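Local coordinates for protein exodeoxyribonuclease III (Methanosarcina mazei, PDB 5J8N) that probably cuts DNA at abasic sites and trims double-stranded DNA from its 3' ends, using magnesium or manganese ions, at residues 130-133 / 134-138; 99-103 / 104-108; 88-91 / 92-95; 137-141 / 142-146. The protein carries 3 engineered substitutions. One frame throughout, in Å; residues are numbered along the deposited sequence.

Contact 1 (130-133 / 134-138); sequences DAFL and DYANA
Leu-133 and Asn-137, one turn apart on helix 119-141, lean on each other across the helix surface. From Leu-133, CB sits beside the backbone N of Asp-134; CG, placed anti to its own backbone nitrogen (chi1 -179°), lies 3.7 Å from Asn-137 ND2; and the methyl CD1 reaches the amide itself, 3.6 Å from ND2 and 3.7 Å from OD1. Beyond the helix the leucine also packs on Lys-183 and Phe-184. One residue back along the helix, the equivalent i to i+4 pair brings Phe-132 CE1 obliquely to within 4.0 Å of Ala-136 CB, a small residue suiting this buried side. The helical bond from Ala-136 N to Phe-132 O is nearly straight at 2.8 Å. On the exposed side a water donates to Asp-130 O at 3.0 Å and to Asp-134 OD1 at 2.8 Å. Because Asn-137 OD1 is bonded to Tyr-189 OH, an alanine here is likely to leave that hydroxyl without its mate and Leu-133 CD1 without the amide beside it. The helix is thus amphipathic: hydrocarbon faces the protein, carboxylates face solvent, and the asparagine, at the boundary, has its amide beside a leucine methyl while its oxygen serves Tyr-189.

Contact 2 (99-103 / 104-108); sequences RTDYE and DFVLL
Arg-99 turns CG anti to its backbone nitrogen (chi1 170°) and keeps its chain extended as far as NE, which lays its CB and CG against Leu-108 CD2, both at 3.6 Å. The guanidinium then arrives beside Asp-101, two residues on and on the same face of the hairpin, and grips it side-on: NE gives an almost straight bond (176°) to OD1 at 2.7 Å, and NH2 bonds to OD2 on its syn lone pair. Val-106, the cross-strand neighbour of Asp-101, lies alongside it, CG1 3.3 Å from Asp-101 OD1 and obliquely placed to the guanidinium. Thr-100 and Leu-107, on the other face, form the hydrogen-bonded pair of the antiparallel strands, with N-to-O distances of 2.9 Å both ways. Past them Tyr-102 N bonds to Phe-105 O at 2.8 Å, closing the two-residue turn of Glu-103 and Asp-104; the return bond from Phe-105 N is weak. Phe-105 sets CG between its backbone N and carbonyl carbon (chi1 58°), running its ring alongside that of Tyr-102 with the planes oblique and CE2 4.0 Å from Tyr-102 CD2. Tyr-102 OH is held by Ser-75 OG, and Arg-99 NH1 by Tyr-135 OH. The hairpin therefore presents two chemistries. Tyr-102, Phe-105 and Leu-107 pack on strand 33-37 of the other sheet, aromatic and branched residues suiting the buried space between the sheets, while the opposite face buries a charged pair whose mutual bonds probably offset the cost of desolvation.

Contact 3 (88-91 / 92-95); sequences IEVF and DREG
The guanidinium of Arg-93 has Glu-89 at its edge and Val-90 over one face. In one of the two conformers modelled for this arginine, NE meets Glu-89 OE2 and NH2 meets OE1 at 2.6 Å, a side-on salt bridge with the two planes 29° apart. On the face, Val-90 CA lies 3.9 Å above the guanidinium plane, and CG1 of the same valine covers the centre of the Phe-91 ring; Val-90 too has two conformers, so this layering is only one alternative. Arg-93 can reach back because its CG stands between the backbone N and the carbonyl carbon (chi1 84°) and the chain bends at chi3.

Asp-92 works on the other side of the short helix. Its N bonds to Ile-88 O at 2.8 Å, while its carboxylate folds over the helix start: OD1 accepts weak bonds from Ile-88 N (3.4 Å) and Met-86 N, and OD2 a weak one from Gly-87 N. With an alanine here, these three amides would probably lose their shared carboxylate and the loop before the helix be freer to move. A type I turn from Asp-92 ends the helix, closed by Gly-95 N to Asp-92 O at 3.0 Å; the positive phi of Gly-95 (58°) favours glycine. Glu-94 forms salt bridges to Arg-121 and Arg-96, its side chain about 7 Å from that of Tyr-111, a predicted active-site residue. The helical turn links strand 81-84 to strand 97-101, and Phe-91 seats it on helix 119-141, edge-to-face with Tyr-124 and Phe-128.

Contact 4 (137-141 / 142-146); sequences NALKS and EGKKL
Helix 119-141 ends in a Schellman motif, where Lys-144 N bonds to Leu-139 O at 3.2 Å and Gly-143 N to Lys-140 O at 3.0 Å while Gly-143 takes a positive phi of 99°. A side chain at these backbone angles would be jammed against the preceding carbonyl oxygen, which explains the glycine. The motif brings together two side chains, Leu-139 CB lying 4.0 Å from Lys-144 CG, the apolar contact usual across such a cap; the lysine contributes only its hydrocarbon, its chain bending at chi2 to carry the ammonium group away from the helix. Leu-146, where the chain enters the next strand, comes back to the helix with both methyls. CD2 meets Leu-139 CD1 at 3.9 Å, the two leucines crossing at about a right angle, and CD1 touches Lys-140 CB at 3.8 Å. The other branch of Leu-139, CD2, is flanked by Glu-142 OE2. Lys-140 curls at chi3 and chi4 towards its outside partner, Ala-187 O. A water donates to Lys-140 O at 2.6 Å and to Lys-144 O at 2.9 Å, bridging the last turn and the exit. The carbonyls of Leu-139 and Lys-140, in the last turn, are thus met by the reversing chain, and that of Lys-140 by a water as well, while leucines and lysine methylenes shield the inner side; the charges around them suit a cap that is otherwise largely exposed.

From the N terminus the four contacts follow in series, contact 3, contact 2, contact 1, contact 4; none nests in or crosses another, though contacts 1 and 4 overlap at Asn-137 and Ala-138. Contact 3 shapes the link between strands 81-84 and 97-101, and contact 2 closes the hairpin of strands 97-101 and 106-111. Contact 1 lies along helix 119-141, and contact 4 turns the chain from its end into strand 146-149, completing the beta-alpha-beta unit begun by strand 106-111. Contact 1 packs Ala-131 against contact 3 and Phe-132 against Leu-108 of contact 2. Contact 4 returns to the hairpin through Val-106 N and Lys-145 O, joining parallel strands. Contacts 3 and 4 do not touch.

Contact 1 (130-133 / 134-138)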
loop_
_atom_site.group_PDB
_atom_site.type_symbol
_atom_site.label_atom_id
_atom_site.label_comp_id
_atom_site.label_asym_id
_atom_site.label_seq_id
_atom_site.Cartn_x
_atom_site.Cartn_y
_atom_site.Cartn_z
ATOM N N ASP A 130 -1.790 -9.001 -12.705
ATOM C CA ASP A 130 -1.934 -8.761 -14.150
ATOM C C ASP A 130 -2.992 -7.697 -14.413
ATOM O O ASP A 130 -2.807 -6.802 -15.240
ATOM C CB ASP A 130 -2.331 -10.058 -14.842
ATOM C CG ASP A 130 -1.185 -11.048 -14.943
ATOM O OD1 ASP A 130 -0.019 -10.608 -14.877
ATOM O OD2 ASP A 130 -1.464 -12.265 -15.137
ATOM N N ALA A 131 -4.129 -7.790 -13.712
ATOM C CA ALA A 131 -5.212 -6.829 -13.907
ATOM C C ALA A 131 -4.774 -5.455 -13.464
ATOM O O ALA A 131 -5.069 -4.480 -14.120
ATOM C CB ALA A 131 -6.477 -7.255 -13.160
ATOM N N PHE A 132 -4.123 -5.354 -12.306
ATOM C CA PHE A 132 -3.610 -4.095 -11.888
ATOM C C PHE A 132 -2.630 -3.476 -12.884
ATOM O O PHE A 132 -2.737 -2.263 -13.172
ATOM C CB PHE A 132 -2.927 -4.254 -10.508
ATOM C CG PHE A 132 -1.921 -3.129 -10.234
ATOM C CD1 PHE A 132 -2.387 -1.873 -9.931
ATOM C CD2 PHE A 132 -0.552 -3.320 -10.398
ATOM C CE1 PHE A 132 -1.475 -0.791 -9.722
ATOM C CE2 PHE A 132 0.332 -2.252 -10.231
ATOM C CZ PHE A 132 -0.130 -1.009 -9.947
ATOM N N LEU A 133 -1.713 -4.272 -13.424
ATOM C CA LEU A 133 -0.730 -3.689 -14.336
ATOM C C LEU A 133 -1.441 -3.148 -15.571
ATOM O O LEU A 133 -1.132 -2.035 -16.038
ATOM C CB LEU A 133 0.320 -4.738 -14.703
ATOM C CG LEU A 133 1.411 -4.197 -15.639
ATOM C CD1 LEU A 133 1.997 -2.907 -15.086
ATOM C CD2 LEU A 133 2.443 -5.296 -15.823
ATOM N N ASP A 134 -2.431 -3.864 -16.064
ATOM C CA ASP A 134 -3.130 -3.359 -17.238
ATOM C C ASP A 134 -3.907 -2.091 -16.920
ATOM O O ASP A 134 -3.954 -1.150 -17.743
ATOM C CB ASP A 134 -4.080 -4.426 -17.818
ATOM C CG ASP A 134 -3.341 -5.567 -18.514
ATOM O OD1 ASP A 134 -2.138 -5.457 -18.801
ATOM O OD2 ASP A 134 -3.953 -6.606 -18.746
ATOM N N TYR A 135 -4.521 -2.033 -15.757
ATOM C CA TYR A 135 -5.247 -0.871 -15.308
ATOM C C TYR A 135 -4.331 0.336 -15.191
ATOM O O TYR A 135 -4.675 1.410 -15.724
ATOM C CB TYR A 135 -5.914 -1.178 -13.972
ATOM C CG TYR A 135 -6.759 -0.090 -13.427
ATOM C CD1 TYR A 135 -6.186 0.992 -12.764
ATOM C CD2 TYR A 135 -8.149 -0.117 -13.600
ATOM C CE1 TYR A 135 -6.994 2.014 -12.241
ATOM C CE2 TYR A 135 -8.950 0.897 -13.082
ATOM C CZ TYR A 135 -8.346 1.950 -12.390
ATOM O OH TYR A 135 -9.164 2.942 -11.883
ATOM N N ALA A 136 -3.212 0.187 -14.496
ATOM C CA ALA A 136 -2.287 1.307 -14.335
ATOM C C ALA A 136 -1.743 1.708 -15.684
ATOM O O ALA A 136 -1.691 2.916 -15.977
ATOM C CB ALA A 136 -1.211 0.884 -13.391
ATOM N N ASN A 137 -1.373 0.754 -16.543
ATOM C CA ASN A 137 -0.805 1.120 -17.832
ATOM C C ASN A 137 -1.807 1.898 -18.678
ATOM O O ASN A 137 -1.427 2.795 -19.398
ATOM C CB ASN A 137 -0.304 -0.123 -18.550
ATOM C CG ASN A 137 1.039 -0.618 -17.998
ATOM O OD1 ASN A 137 1.704 0.060 -17.233
ATOM N ND2 ASN A 137 1.447 -1.805 -18.429
ATOM N N ALA A 138 -3.095 1.577 -18.606
ATOM C CA ALA A 138 -4.058 2.319 -19.382
ATOM C C ALA A 138 -4.111 3.763 -18.911
ATOM O O ALA A 138 -4.166 4.658 -19.763
ATOM C CB ALA A 138 -5.451 1.633 -19.313
HETATM O O HOH W 1 -0.634 -7.233 -17.273
#

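Contact 2 (99-103 / 104-108)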
loop_
_atom_site.group_PDB
_atom_site.type_symbol
_atom_site.label_atom_id
_atom_site.label_comp_id
_atom_site.label_asym_id
_atom_site.label_seq_id
_atom_site.Cartn_x
_atom_site.Cartn_y
_atom_site.Cartn_z
ATOM N N ARG A 99 -9.258 4.060 -5.627
ATOM C CA ARG A 99 -8.703 5.158 -6.420
ATOM C C ARG A 99 -9.278 6.478 -5.983
ATOM O O ARG A 99 -10.509 6.665 -5.902
ATOM C CB ARG A 99 -8.980 4.901 -7.893
ATOM C CG ARG A 99 -8.652 6.091 -8.776
ATOM C CD ARG A 99 -8.873 5.753 -10.233
ATOM N NE ARG A 99 -8.762 6.955 -11.072
ATOM C CZ ARG A 99 -8.987 6.953 -12.355
ATOM N NH1 ARG A 99 -9.276 5.848 -12.985
ATOM N NH2 ARG A 99 -8.912 8.108 -13.015
ATOM N N THR A 100 -8.397 7.439 -5.726
ATOM C CA THR A 100 -8.793 8.823 -5.482
ATOM C C THR A 100 -7.921 9.713 -6.360
ATOM O O THR A 100 -6.691 9.667 -6.236
ATOM C CB THR A 100 -8.622 9.208 -3.978
ATOM O OG1 THR A 100 -7.301 8.852 -3.566
ATOM C CG2 THR A 100 -9.641 8.479 -3.112
ATOM N N ASP A 101 -8.530 10.530 -7.203
ATOM C CA ASP A 101 -7.773 11.442 -8.080
ATOM C C ASP A 101 -7.652 12.762 -7.388
ATOM O O ASP A 101 -8.649 13.269 -6.841
ATOM C CB ASP A 101 -8.467 11.630 -9.432
ATOM C CG ASP A 101 -8.510 10.355 -10.257
ATOM O OD1 ASP A 101 -8.107 9.277 -9.780
ATOM O OD2 ASP A 101 -8.885 10.484 -11.425
ATOM N N TYR A 102 -6.464 13.365 -7.490
ATOM C CA TYR A 102 -6.274 14.755 -7.046
ATOM C C TYR A 102 -5.879 15.616 -8.234
ATOM O O TYR A 102 -5.683 15.106 -9.360
ATOM C CB TYR A 102 -5.241 14.808 -5.920
ATOM C CG TYR A 102 -5.712 13.997 -4.753
ATOM C CD1 TYR A 102 -6.631 14.535 -3.832
ATOM C CD2 TYR A 102 -5.305 12.674 -4.588
ATOM C CE1 TYR A 102 -7.149 13.746 -2.792
ATOM C CE2 TYR A 102 -5.797 11.886 -3.541
ATOM C CZ TYR A 102 -6.710 12.440 -2.645
ATOM O OH TYR A 102 -7.248 11.660 -1.641
ATOM N N GLU A 103 -5.787 16.944 -8.037
ATOM C CA GLU A 103 -5.485 17.791 -9.181
ATOM C C GLU A 103 -4.145 17.408 -9.789
ATOM O O GLU A 103 -4.018 17.482 -11.000
ATOM C CB GLU A 103 -5.452 19.283 -8.798
ATOM C CG GLU A 103 -6.770 19.854 -8.301
ATOM C CD GLU A 103 -7.824 19.958 -9.383
ATOM O OE1 GLU A 103 -7.513 19.684 -10.565
ATOM O OE2 GLU A 103 -8.982 20.292 -9.041
ATOM N N ASP A 104 -3.194 16.973 -8.973
ATOM C CA ASP A 104 -1.834 16.756 -9.465
ATOM C C ASP A 104 -1.471 15.305 -9.765
ATOM O O ASP A 104 -0.423 15.045 -10.378
ATOM C CB ASP A 104 -0.830 17.302 -8.448
ATOM C CG ASP A 104 -0.894 18.826 -8.322
ATOM O OD1 ASP A 104 -0.584 19.482 -9.331
ATOM O OD2 ASP A 104 -1.254 19.293 -7.217
ATOM N N PHE A 105 -2.309 14.341 -9.391
ATOM C CA PHE A 105 -1.978 12.951 -9.639
ATOM C C PHE A 105 -3.149 12.080 -9.287
ATOM O O PHE A 105 -4.050 12.509 -8.546
ATOM C CB PHE A 105 -0.741 12.483 -8.818
ATOM C CG PHE A 105 -0.891 12.640 -7.304
ATOM C CD1 PHE A 105 -0.582 13.858 -6.717
ATOM C CD2 PHE A 105 -1.353 11.603 -6.519
ATOM C CE1 PHE A 105 -0.721 14.028 -5.341
ATOM C CE2 PHE A 105 -1.465 11.759 -5.120
ATOM C CZ PHE A 105 -1.159 12.963 -4.537
ATOM N N VAL A 106 -3.099 10.857 -9.787
ATOM C CA VAL A 106 -4.028 9.787 -9.445
ATOM C C VAL A 106 -3.412 8.908 -8.351
ATOM O O VAL A 106 -2.268 8.462 -8.533
ATOM C CB VAL A 106 -4.332 8.918 -10.658
ATOM C CG1 VAL A 106 -5.193 7.709 -10.295
ATOM C CG2 VAL A 106 -5.025 9.766 -11.780
ATOM N N LEU A 107 -4.150 8.639 -7.267
ATOM C CA LEU A 107 -3.674 7.773 -6.208
ATOM C C LEU A 107 -4.416 6.454 -6.193
ATOM O O LEU A 107 -5.657 6.435 -6.124
ATOM C CB LEU A 107 -3.861 8.447 -4.872
ATOM C CG LEU A 107 -3.471 7.634 -3.646
ATOM C CD1 LEU A 107 -1.958 7.275 -3.599
ATOM C CD2 LEU A 107 -3.818 8.427 -2.356
ATOM N N LEU A 108 -3.667 5.364 -6.273
ATOM C CA LEU A 108 -4.250 4.014 -6.145
ATOM C C LEU A 108 -3.755 3.420 -4.847
ATOM O O LEU A 108 -2.536 3.254 -4.676
ATOM C CB LEU A 108 -3.843 3.112 -7.336
ATOM C CG LEU A 108 -4.117 3.717 -8.740
ATOM C CD1 LEU A 108 -3.688 2.705 -9.801
ATOM C CD2 LEU A 108 -5.582 4.170 -8.916
#

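Contact 3 (88-91 / 92-95)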
loop_
_atom_site.group_PDB
_atom_site.type_symbol
_atom_site.label_atom_id
_atom_site.label_comp_id
_atom_site.label_asym_id
_atom_site.label_seq_id
_atom_site.Cartn_x
_atom_site.Cartn_y
_atom_site.Cartn_z
ATOM N N ILE A 88 -13.493 -4.949 -12.213
ATOM C CA ILE A 88 -13.526 -6.388 -12.508
ATOM C C ILE A 88 -14.092 -7.069 -11.278
ATOM O O ILE A 88 -13.453 -7.028 -10.231
ATOM C CB ILE A 88 -12.134 -6.943 -12.823
ATOM C CG1 ILE A 88 -11.582 -6.247 -14.089
ATOM C CG2 ILE A 88 -12.186 -8.483 -12.983
ATOM C CD1 ILE A 88 -10.127 -6.461 -14.285
ATOM N N GLU A 89 -15.263 -7.661 -11.403
ATOM C CA GLU A 89 -16.028 -8.087 -10.196
ATOM C C GLU A 89 -15.224 -9.035 -9.314
ATOM O O GLU A 89 -15.243 -8.899 -8.073
ATOM C CB GLU A 89 -17.376 -8.716 -10.587
ATOM C CG GLU A 89 -18.306 -9.001 -9.389
ATOM C CD GLU A 89 -18.020 -10.343 -8.675
ATOM O OE1 GLU A 89 -17.594 -11.318 -9.344
ATOM O OE2 GLU A 89 -18.236 -10.428 -7.439
ATOM N N VAL A 90 -14.526 -10.000 -9.897
ATOM C CA VAL A 90 -13.879 -11.024 -9.083
ATOM C C VAL A 90 -12.762 -10.397 -8.241
ATOM O O VAL A 90 -12.416 -10.946 -7.164
ATOM C CB VAL A 90 -13.363 -12.194 -9.964
ATOM C CG1 VAL A 90 -12.181 -11.742 -10.830
ATOM C CG2 VAL A 90 -13.009 -13.392 -9.120
ATOM N N PHE A 91 -12.239 -9.227 -8.624
ATOM C CA PHE A 91 -11.282 -8.517 -7.782
ATOM C C PHE A 91 -11.967 -7.448 -6.944
ATOM O O PHE A 91 -11.635 -7.273 -5.721
ATOM C CB PHE A 91 -10.160 -7.877 -8.655
ATOM C CG PHE A 91 -9.432 -8.885 -9.493
ATOM C CD1 PHE A 91 -8.917 -10.042 -8.902
ATOM C CD2 PHE A 91 -9.293 -8.733 -10.868
ATOM C CE1 PHE A 91 -8.273 -11.006 -9.651
ATOM C CE2 PHE A 91 -8.674 -9.732 -11.632
ATOM C CZ PHE A 91 -8.161 -10.882 -11.020
ATOM N N ASP A 92 -12.943 -6.744 -7.495
ATOM C CA ASP A 92 -13.574 -5.639 -6.762
ATOM C C ASP A 92 -14.279 -6.185 -5.516
ATOM O O ASP A 92 -14.277 -5.480 -4.469
ATOM C CB ASP A 92 -14.580 -4.862 -7.659
ATOM C CG ASP A 92 -13.905 -4.151 -8.840
ATOM O OD1 ASP A 92 -12.710 -4.173 -8.954
ATOM O OD2 ASP A 92 -14.668 -3.625 -9.656
ATOM N N ARG A 93 -14.780 -7.407 -5.557
ATOM C CA ARG A 93 -15.583 -7.932 -4.458
ATOM C C ARG A 93 -14.715 -8.206 -3.207
ATOM O O ARG A 93 -15.253 -8.510 -2.137
ATOM C CB ARG A 93 -16.330 -9.202 -4.876
ATOM C CG ARG A 93 -15.545 -10.524 -4.770
ATOM C CD ARG A 93 -16.448 -11.805 -4.884
ATOM N NE ARG A 93 -16.806 -12.151 -6.259
ATOM C CZ ARG A 93 -16.576 -13.331 -6.850
ATOM N NH1 ARG A 93 -15.978 -14.321 -6.206
ATOM N NH2 ARG A 93 -16.951 -13.517 -8.104
ATOM N N GLU A 94 -13.399 -8.129 -3.345
ATOM C CA GLU A 94 -12.518 -8.332 -2.189
ATOM C C GLU A 94 -12.075 -7.030 -1.548
ATOM O O GLU A 94 -11.357 -7.054 -0.552
ATOM C CB GLU A 94 -11.322 -9.190 -2.578
ATOM C CG GLU A 94 -11.756 -10.623 -2.906
ATOM C CD GLU A 94 -10.625 -11.648 -2.803
ATOM O OE1 GLU A 94 -9.469 -11.322 -2.438
ATOM O OE2 GLU A 94 -10.910 -12.828 -3.196
ATOM N N GLY A 95 -12.515 -5.895 -2.057
ATOM C CA GLY A 95 -12.264 -4.613 -1.379
ATOM C C GLY A 95 -10.819 -4.288 -1.152
ATOM O O GLY A 95 -10.437 -3.780 -0.062
#

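Contact 4 (137-141 / 142-146)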
loop_
_atom_site.group_PDB
_atom_site.type_symbol
_atom_site.label_atom_id
_atom_site.label_comp_id
_atom_site.label_asym_id
_atom_site.label_seq_id
_atom_site.Cartn_x
_atom_site.Cartn_y
_atom_site.Cartn_z
ATOM N N ASN A 137 -1.373 0.754 -16.543
ATOM C CA ASN A 137 -0.805 1.120 -17.832
ATOM C C ASN A 137 -1.807 1.898 -18.678
ATOM O O ASN A 137 -1.427 2.795 -19.398
ATOM C CB ASN A 137 -0.304 -0.123 -18.550
ATOM C CG ASN A 137 1.039 -0.618 -17.998
ATOM O OD1 ASN A 137 1.704 0.060 -17.233
ATOM N ND2 ASN A 137 1.447 -1.805 -18.429
ATOM N N ALA A 138 -3.095 1.577 -18.606
ATOM C CA ALA A 138 -4.058 2.319 -19.382
ATOM C C ALA A 138 -4.111 3.763 -18.911
ATOM O O ALA A 138 -4.166 4.658 -19.763
ATOM C CB ALA A 138 -5.451 1.633 -19.313
ATOM N N LEU A 139 -4.126 4.003 -17.607
ATOM C CA LEU A 139 -4.093 5.381 -17.108
ATOM C C LEU A 139 -2.796 6.128 -17.524
ATOM O O LEU A 139 -2.833 7.294 -17.900
ATOM C CB LEU A 139 -4.243 5.445 -15.589
ATOM C CG LEU A 139 -5.641 5.028 -15.092
ATOM C CD1 LEU A 139 -5.643 5.060 -13.570
ATOM C CD2 LEU A 139 -6.707 5.931 -15.647
ATOM N N LYS A 140 -1.676 5.435 -17.427
ATOM C CA LYS A 140 -0.400 6.034 -17.790
ATOM C C LYS A 140 -0.376 6.402 -19.283
ATOM O O LYS A 140 0.138 7.461 -19.650
ATOM C CB LYS A 140 0.741 5.073 -17.427
ATOM C CG LYS A 140 2.117 5.761 -17.460
ATOM C CD LYS A 140 3.154 4.888 -16.714
ATOM C CE LYS A 140 3.471 3.648 -17.525
ATOM N NZ LYS A 140 4.200 4.004 -18.783
ATOM N N SER A 141 -0.976 5.580 -20.155
ATOM C CA SER A 141 -1.071 5.810 -21.585
ATOM C C SER A 141 -1.799 7.120 -21.863
ATOM O O SER A 141 -1.529 7.787 -22.831
ATOM C CB SER A 141 -1.794 4.606 -22.256
ATOM O OG SER A 141 -2.252 4.922 -23.563
ATOM N N GLU A 142 -2.784 7.422 -20.987
ATOM C CA GLU A 142 -3.614 8.648 -21.109
ATOM C C GLU A 142 -2.890 9.922 -20.581
ATOM O O GLU A 142 -3.364 11.044 -20.793
ATOM C CB GLU A 142 -4.919 8.488 -20.302
ATOM C CG GLU A 142 -5.883 7.369 -20.741
ATOM C CD GLU A 142 -6.945 7.054 -19.645
ATOM O OE1 GLU A 142 -7.578 5.979 -19.735
ATOM O OE2 GLU A 142 -7.138 7.868 -18.692
ATOM N N GLY A 143 -1.753 9.741 -19.917
ATOM C CA GLY A 143 -0.931 10.840 -19.426
ATOM C C GLY A 143 -1.175 11.103 -17.935
ATOM O O GLY A 143 -0.693 12.112 -17.441
ATOM N N LYS A 144 -1.876 10.240 -17.217
ATOM C CA LYS A 144 -2.010 10.432 -15.792
ATOM C C LYS A 144 -0.652 10.329 -15.141
ATOM O O LYS A 144 0.233 9.589 -15.599
ATOM C CB LYS A 144 -2.956 9.385 -15.177
ATOM C CG LYS A 144 -4.383 9.434 -15.669
ATOM C CD LYS A 144 -4.993 10.780 -15.517
ATOM C CE LYS A 144 -6.473 10.723 -15.879
ATOM N NZ LYS A 144 -7.136 12.067 -15.814
ATOM N N LYS A 145 -0.523 11.007 -13.995
ATOM C CA LYS A 145 0.610 10.836 -13.052
ATOM C C LYS A 145 0.114 9.910 -11.993
ATOM O O LYS A 145 -0.856 10.259 -11.306
ATOM C CB LYS A 145 1.047 12.209 -12.479
ATOM C CG LYS A 145 1.781 13.093 -13.534
ATOM C CD LYS A 145 1.104 14.461 -13.674
ATOM C CE LYS A 145 1.614 15.424 -12.599
ATOM N NZ LYS A 145 0.745 16.652 -12.338
ATOM N N LEU A 146 0.741 8.748 -11.828
ATOM C CA LEU A 146 0.247 7.711 -10.935
ATOM C C LEU A 146 1.092 7.553 -9.716
ATOM O O LEU A 146 2.310 7.380 -9.811
ATOM C CB LEU A 146 0.235 6.364 -11.669
ATOM C CG LEU A 146 -0.832 6.343 -12.763
ATOM C CD1 LEU A 146 -0.499 5.333 -13.841
ATOM C CD2 LEU A 146 -2.187 6.045 -12.154
HETATM O O HOH W 2 1.377 9.235 -18.192
#